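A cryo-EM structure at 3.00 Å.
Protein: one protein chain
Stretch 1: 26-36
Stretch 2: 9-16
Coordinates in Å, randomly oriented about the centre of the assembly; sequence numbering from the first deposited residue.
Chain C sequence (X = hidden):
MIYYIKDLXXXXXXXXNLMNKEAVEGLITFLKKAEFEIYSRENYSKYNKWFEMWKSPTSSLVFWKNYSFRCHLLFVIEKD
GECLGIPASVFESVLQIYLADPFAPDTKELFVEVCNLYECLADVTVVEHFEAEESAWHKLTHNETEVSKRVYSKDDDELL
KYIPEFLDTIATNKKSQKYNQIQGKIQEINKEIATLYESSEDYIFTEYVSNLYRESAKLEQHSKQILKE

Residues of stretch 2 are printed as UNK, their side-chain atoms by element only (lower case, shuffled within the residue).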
ATOM      1  N   GLY C  26      25.691   1.632 -26.538  1.00 34.76           N
ATOM      2  CA  GLY C  26      26.777   0.890 -25.930  1.00 34.76           C
ATOM      3  C   GLY C  26      26.314  -0.409 -25.307  1.00 34.76           C
ATOM      4  O   GLY C  26      27.121  -1.312 -25.080  1.00 34.76           O
ATOM      5  N   LEU C  27      25.015  -0.527 -25.025  1.00 32.42           N
ATOM      6  CA  LEU C  27      24.495  -1.767 -24.465  1.00 32.42           C
ATOM      7  C   LEU C  27      24.111  -2.758 -25.549  1.00 32.42           C
ATOM      8  O   LEU C  27      24.248  -3.966 -25.343  1.00 32.42           O
ATOM      9  CB  LEU C  27      23.296  -1.482 -23.556  1.00 32.42           C
ATOM     10  CG  LEU C  27      22.770  -2.597 -22.641  1.00 32.42           C
ATOM     11  CD1 LEU C  27      22.264  -1.984 -21.388  1.00 32.42           C
ATOM     12  CD2 LEU C  27      21.639  -3.392 -23.238  1.00 32.42           C
ATOM     13  N   ILE C  28      23.624  -2.282 -26.692  1.00 31.44           N
ATOM     14  CA  ILE C  28      23.221  -3.187 -27.761  1.00 31.44           C
ATOM     15  C   ILE C  28      24.441  -3.824 -28.409  1.00 31.44           C
ATOM     16  O   ILE C  28      24.449  -5.025 -28.706  1.00 31.44           O
ATOM     17  CB  ILE C  28      22.348  -2.437 -28.782  1.00 31.44           C
ATOM     18  CG1 ILE C  28      21.087  -1.914 -28.104  1.00 31.44           C
ATOM     19  CG2 ILE C  28      21.961  -3.332 -29.944  1.00 31.44           C
ATOM     20  CD1 ILE C  28      20.284  -0.976 -28.957  1.00 31.44           C
ATOM     21  N   THR C  29      25.510  -3.048 -28.599  1.00 32.11           N
ATOM     22  CA  THR C  29      26.738  -3.607 -29.154  1.00 32.11           C
ATOM     23  C   THR C  29      27.449  -4.532 -28.179  1.00 32.11           C
ATOM     24  O   THR C  29      28.244  -5.367 -28.613  1.00 32.11           O
ATOM     25  CB  THR C  29      27.687  -2.494 -29.591  1.00 32.11           C
ATOM     26  OG1 THR C  29      28.003  -1.663 -28.470  1.00 32.11           O
ATOM     27  CG2 THR C  29      27.054  -1.661 -30.688  1.00 32.11           C
ATOM     28  N   PHE C  30      27.189  -4.397 -26.878  1.00 32.69           N
ATOM     29  CA  PHE C  30      27.690  -5.377 -25.925  1.00 32.69           C
ATOM     30  C   PHE C  30      26.942  -6.696 -26.052  1.00 32.69           C
ATOM     31  O   PHE C  30      27.518  -7.765 -25.829  1.00 32.69           O
ATOM     32  CB  PHE C  30      27.567  -4.838 -24.503  1.00 32.69           C
ATOM     33  CG  PHE C  30      28.097  -5.770 -23.448  1.00 32.69           C
ATOM     34  CD1 PHE C  30      29.454  -5.861 -23.206  1.00 32.69           C
ATOM     35  CD2 PHE C  30      27.235  -6.558 -22.704  1.00 32.69           C
ATOM     36  CE1 PHE C  30      29.940  -6.712 -22.239  1.00 32.69           C
ATOM     37  CE2 PHE C  30      27.716  -7.415 -21.744  1.00 32.69           C
ATOM     38  CZ  PHE C  30      29.069  -7.490 -21.507  1.00 32.69           C
ATOM     39  N   LEU C  31      25.653  -6.641 -26.400  1.00 30.79           N
ATOM     40  CA  LEU C  31      24.847  -7.853 -26.478  1.00 30.79           C
ATOM     41  C   LEU C  31      25.186  -8.706 -27.684  1.00 30.79           C
ATOM     42  O   LEU C  31      25.056  -9.930 -27.613  1.00 30.79           O
ATOM     43  CB  LEU C  31      23.361  -7.504 -26.501  1.00 30.79           C
ATOM     44  CG  LEU C  31      22.822  -6.964 -25.181  1.00 30.79           C
ATOM     45  CD1 LEU C  31      21.380  -6.549 -25.301  1.00 30.79           C
ATOM     46  CD2 LEU C  31      22.986  -8.005 -24.107  1.00 30.79           C
ATOM     47  N   LYS C  32      25.627  -8.101 -28.782  1.00 34.48           N
ATOM     48  CA  LYS C  32      25.971  -8.872 -29.965  1.00 34.48           C
ATOM     49  C   LYS C  32      27.389  -9.413 -29.934  1.00 34.48           C
ATOM     50  O   LYS C  32      27.667 -10.428 -30.577  1.00 34.48           O
ATOM     51  CB  LYS C  32      25.763  -8.029 -31.219  1.00 34.48           C
ATOM     52  CG  LYS C  32      24.306  -7.760 -31.472  1.00 34.48           C
ATOM     53  CD  LYS C  32      24.083  -6.991 -32.742  1.00 34.48           C
ATOM     54  CE  LYS C  32      22.606  -6.787 -32.971  1.00 34.48           C
ATOM     55  NZ  LYS C  32      22.339  -6.061 -34.233  1.00 34.48           N
ATOM     56  N   LYS C  33      28.287  -8.777 -29.195  1.00 37.80           N
ATOM     57  CA  LYS C  33      29.613  -9.325 -28.976  1.00 37.80           C
ATOM     58  C   LYS C  33      29.647 -10.310 -27.822  1.00 37.80           C
ATOM     59  O   LYS C  33      30.666 -10.979 -27.628  1.00 37.80           O
ATOM     60  CB  LYS C  33      30.619  -8.201 -28.718  1.00 37.80           C
ATOM     61  CG  LYS C  33      30.796  -7.188 -29.851  1.00 37.80           C
ATOM     62  CD  LYS C  33      31.588  -7.735 -31.042  1.00 37.80           C
ATOM     63  CE  LYS C  33      30.699  -8.115 -32.227  1.00 37.80           C
ATOM     64  NZ  LYS C  33      31.500  -8.537 -33.410  1.00 37.80           N
ATOM     65  N   ALA C  34      28.565 -10.412 -27.059  1.00 38.09           N
ATOM     66  CA  ALA C  34      28.524 -11.335 -25.939  1.00 38.09           C
ATOM     67  C   ALA C  34      28.432 -12.766 -26.444  1.00 38.09           C
ATOM     68  O   ALA C  34      27.547 -13.108 -27.229  1.00 38.09           O
ATOM     69  CB  ALA C  34      27.339 -11.023 -25.029  1.00 38.09           C
ATOM     70  N   GLU C  35      29.366 -13.595 -25.999  1.00 39.07           N
ATOM     71  CA  GLU C  35      29.420 -14.990 -26.396  1.00 39.07           C
ATOM     72  C   GLU C  35      28.436 -15.813 -25.580  1.00 39.07           C
ATOM     73  O   GLU C  35      27.973 -15.402 -24.514  1.00 39.07           O
ATOM     74  CB  GLU C  35      30.842 -15.540 -26.246  1.00 39.07           C
ATOM     75  CG  GLU C  35      31.458 -15.351 -24.865  1.00 39.07           C
ATOM     76  CD  GLU C  35      31.196 -16.506 -23.913  1.00 39.07           C
ATOM     77  OE1 GLU C  35      30.899 -17.621 -24.389  1.00 39.07           O
ATOM     78  OE2 GLU C  35      31.282 -16.290 -22.686  1.00 39.07           O
ATOM     79  N   PHE C  36      28.138 -16.998 -26.096  1.00 37.00           N
ATOM     80  CA  PHE C  36      27.096 -17.853 -25.547  1.00 37.00           C
ATOM     81  C   PHE C  36      27.283 -19.251 -26.109  1.00 37.00           C
ATOM     82  O   PHE C  36      27.989 -19.462 -27.096  1.00 37.00           O
ATOM     83  CB  PHE C  36      25.694 -17.308 -25.870  1.00 37.00           C
ATOM     84  CG  PHE C  36      25.429 -17.147 -27.338  1.00 37.00           C
ATOM     85  CD1 PHE C  36      25.760 -15.965 -27.978  1.00 37.00           C
ATOM     86  CD2 PHE C  36      24.854 -18.166 -28.079  1.00 37.00           C
ATOM     87  CE1 PHE C  36      25.547 -15.812 -29.322  1.00 37.00           C
ATOM     88  CE2 PHE C  36      24.638 -18.017 -29.419  1.00 37.00           C
ATOM     89  CZ  PHE C  36      24.996 -16.838 -30.041  1.00 37.00           C
ATOM     90  N   UNK C   9      21.659  -5.608 -15.024  1.00 25.70           N
ATOM     91  CA  UNK C   9      22.918  -6.342 -14.746  1.00 25.70           C
ATOM     92  C   UNK C   9      23.008  -7.412 -15.833  1.00 25.70           C
ATOM     93  O   UNK C   9      22.190  -8.344 -15.800  1.00 25.70           O
ATOM     94  c   UNK C   9      24.019  -7.920 -13.029  1.00 25.70           C
ATOM     95  c   UNK C   9      23.870  -8.560 -11.668  1.00 25.70           C
ATOM     96  n   UNK C   9      23.385  -8.182  -9.264  1.00 25.70           N
ATOM     97  c   UNK C   9      23.729  -7.541 -10.556  1.00 25.70           C
ATOM     98  c   UNK C   9      22.876  -6.971 -13.353  1.00 25.70           C
ATOM     99  N   UNK C  10      23.949  -7.268 -16.765  1.00 25.68           N
ATOM    100  CA  UNK C  10      24.035  -8.249 -17.885  1.00 25.68           C
ATOM    101  C   UNK C  10      25.321  -9.063 -17.761  1.00 25.68           C
ATOM    102  O   UNK C  10      26.410  -8.467 -17.776  1.00 25.68           O
ATOM    103  c   UNK C  10      22.726  -6.679 -19.383  1.00 25.68           C
ATOM    104  c   UNK C  10      24.035  -8.552 -20.395  1.00 25.68           C
ATOM    105  c   UNK C  10      23.965  -7.549 -19.255  1.00 25.68           C
ATOM    106  N   UNK C  11      25.173 -10.383 -17.672  1.00 28.70           N
ATOM    107  CA  UNK C  11      26.344 -11.307 -17.615  1.00 28.70           C
ATOM    108  C   UNK C  11      27.475 -10.763 -16.731  1.00 28.70           C
ATOM    109  O   UNK C  11      28.637 -10.811 -17.173  1.00 28.70           O
ATOM    110  c   UNK C  11      26.756 -11.911 -18.965  1.00 28.70           C
ATOM    111  c   UNK C  11      26.426 -13.104 -21.432  1.00 28.70           C
ATOM    112  c   UNK C  11      27.140 -11.769 -21.432  1.00 28.70           C
ATOM    113  n   UNK C  11      26.906 -13.995 -22.514  1.00 28.70           N
ATOM    114  c   UNK C  11      26.869 -10.986 -20.168  1.00 28.70           C
ATOM    115  N   UNK C  12      27.134 -10.259 -15.541  1.00 30.31           N
ATOM    116  CA  UNK C  12      28.125  -9.774 -14.562  1.00 30.31           C
ATOM    117  C   UNK C  12      28.503  -8.309 -14.711  1.00 30.31           C
ATOM    118  O   UNK C  12      29.185  -7.806 -13.803  1.00 30.31           O
ATOM    119  N   UNK C  13      28.092  -7.628 -15.787  1.00 30.93           N
ATOM    120  CA  UNK C  13      28.423  -6.215 -15.867  1.00 30.93           C
ATOM    121  C   UNK C  13      27.168  -5.371 -15.724  1.00 30.93           C
ATOM    122  O   UNK C  13      26.155  -5.635 -16.372  1.00 30.93           O
ATOM    123  n   UNK C  13      29.933  -1.804 -18.611  1.00 30.93           N
ATOM    124  c   UNK C  13      30.356  -4.247 -18.600  1.00 30.93           C
ATOM    125  c   UNK C  13      29.628  -4.479 -17.296  1.00 30.93           C
ATOM    126  c   UNK C  13      30.973  -2.867 -18.624  1.00 30.93           C
ATOM    127  c   UNK C  13      29.115  -5.898 -17.195  1.00 30.93           C
ATOM    128  N   UNK C  14      27.251  -4.340 -14.883  1.00 31.98           N
ATOM    129  CA  UNK C  14      26.075  -3.466 -14.610  1.00 31.98           C
ATOM    130  C   UNK C  14      26.106  -2.251 -15.538  1.00 31.98           C
ATOM    131  O   UNK C  14      27.140  -1.561 -15.578  1.00 31.98           O
ATOM    132  c   UNK C  14      24.955  -2.009 -12.888  1.00 31.98           C
ATOM    133  c   UNK C  14      25.913  -4.240 -12.197  1.00 31.98           C
ATOM    134  c   UNK C  14      27.042  -5.233 -12.314  1.00 31.98           C
ATOM    135  c   UNK C  14      26.048  -3.036 -13.131  1.00 31.98           C
ATOM    136  N   UNK C  15      24.998  -2.012 -16.242  1.00 33.57           N
ATOM    137  CA  UNK C  15      24.849  -0.832 -17.128  1.00 33.57           C
ATOM    138  C   UNK C  15      23.886   0.119 -16.414  1.00 33.57           C
ATOM    139  O   UNK C  15      22.764  -0.309 -16.097  1.00 33.57           O
ATOM    140  c   UNK C  15      26.048  -1.629 -20.276  1.00 33.57           C
ATOM    141  c   UNK C  15      25.290  -3.511 -19.038  1.00 33.57           C
ATOM    142  c   UNK C  15      26.941  -3.797 -20.744  1.00 33.57           C
ATOM    143  c   UNK C  15      25.235  -2.149 -19.285  1.00 33.57           C
ATOM    144  c   UNK C  15      26.896  -2.449 -21.003  1.00 33.57           C
ATOM    145  c   UNK C  15      24.311  -1.257 -18.496  1.00 33.57           C
ATOM    146  c   UNK C  15      26.139  -4.330 -19.764  1.00 33.57           C
ATOM    147  N   UNK C  16      24.305   1.366 -16.183  1.00 39.67           N
ATOM    148  CA  UNK C  16      23.460   2.329 -15.428  1.00 39.67           C
ATOM    149  C   UNK C  16      23.309   3.626 -16.224  1.00 39.67           C
ATOM    150  O   UNK C  16      24.059   3.813 -17.198  1.00 39.67           O
ATOM    151  c   UNK C  16      24.051   2.619 -14.047  1.00 39.67           C
ATOM    152  o   UNK C  16      26.781   2.989 -14.296  1.00 39.67           O
ATOM    153  c   UNK C  16      26.476   1.841 -13.917  1.00 39.67           C
ATOM    154  o   UNK C  16      27.299   0.909 -13.814  1.00 39.67           O
ATOM    155  c   UNK C  16      25.026   1.565 -13.558  1.00 39.67           C
TER

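Position 9 carries five side-chain atoms, four carbons in a row ending in a nitrogen, and they reach nothing on stretch 1. An unbranched chain of this length with a terminal amine is lysine, so Lys9 is identified by its atoms alone, without help from any contact.

Position 10 has three carbons, the first carrying the other two. The CA-to-CB bond points toward stretch 1, and one of the forked methyls meets two side chains there, those of Leu31 and Phe30. A fork at CB, with no heteroatom, is valine. CG1 of Val10 lies 3.9 Å from CD2 of Leu31 and 4.1 Å from CE2 of Phe30, the latter approach being at the edge of the phenylalanine ring, near its plane.

Position 11 again shows four carbons in a row and a nitrogen. Its aliphatic part runs past Phe30 and Ala34, and the nitrogen follows on to the backbone of Glu35; the residue is lysine. CG of Lys11 is 4.0 Å from CE2 of Phe30 and CD of Lys11 3.7 Å from CB of Ala34. NZ of Lys11 stands 2.7 Å from O of Glu35; the angle is poor, and the pair does not qualify as a hydrogen bond despite its short distance.

Position 12 has no side-chain atoms, touches nothing on stretch 1, and is therefore glycine. Its phi of 89° is a value that favours glycine, and it falls within a type I' turn running from Val10 to position 13. The turn is closed by two backbone bonds, from N of Val10 to O of position 13 (2.8 Å) and from N of position 13 to O of Val10 (2.7 Å).

Position 13 has four carbons in line and a terminal nitrogen, with a slight contact to the Phe30 ring. It is a third lysine: CD of Lys13 comes 4.4 Å from CE1 of Phe30.

Position 14 holds four carbons, forked at the first, with one arm two carbons long; the side chain is out of reach of stretch 1. That is isoleucine.

Position 15 contains one carbon followed by a ring of six carbons, with no oxygen. Its CB is 3.6 Å from CD1 of Leu27, while CG of Leu27 sits 4.2 Å from the ring centroid, 15° off the normal, a CH-pi contact over the face. The ring also meets Phe30. The residue is phenylalanine. CZ of Phe15 approaches CD2 of Phe30 at 3.4 Å; with the ring planes at 59° and centroids 5.1 Å apart, the pair is oblique.

Position 16 has three carbons, the third bearing two oxygens. The CA-to-CB bond points away from stretch 1, and no contact follows. It is glutamate.

The contact works by alternation along the strand: Lys13 and Phe15 point toward the helix, whereas Ile14 between them is out of reach. Helix 26-33 and strand 13-15 run at 152°, nearly antiparallel. Separately, the nearest CA neighbours include Leu27 with Phe15 and Leu31 with Val10. Phe30 touches Val10, Lys11, Lys13 and Phe15 in a largely apolar contact, with the Lys11 amine near Glu35 O at its margin; 413 Å² is buried, both sides summed.

Stretch 2 9-16: KVKGKIFE
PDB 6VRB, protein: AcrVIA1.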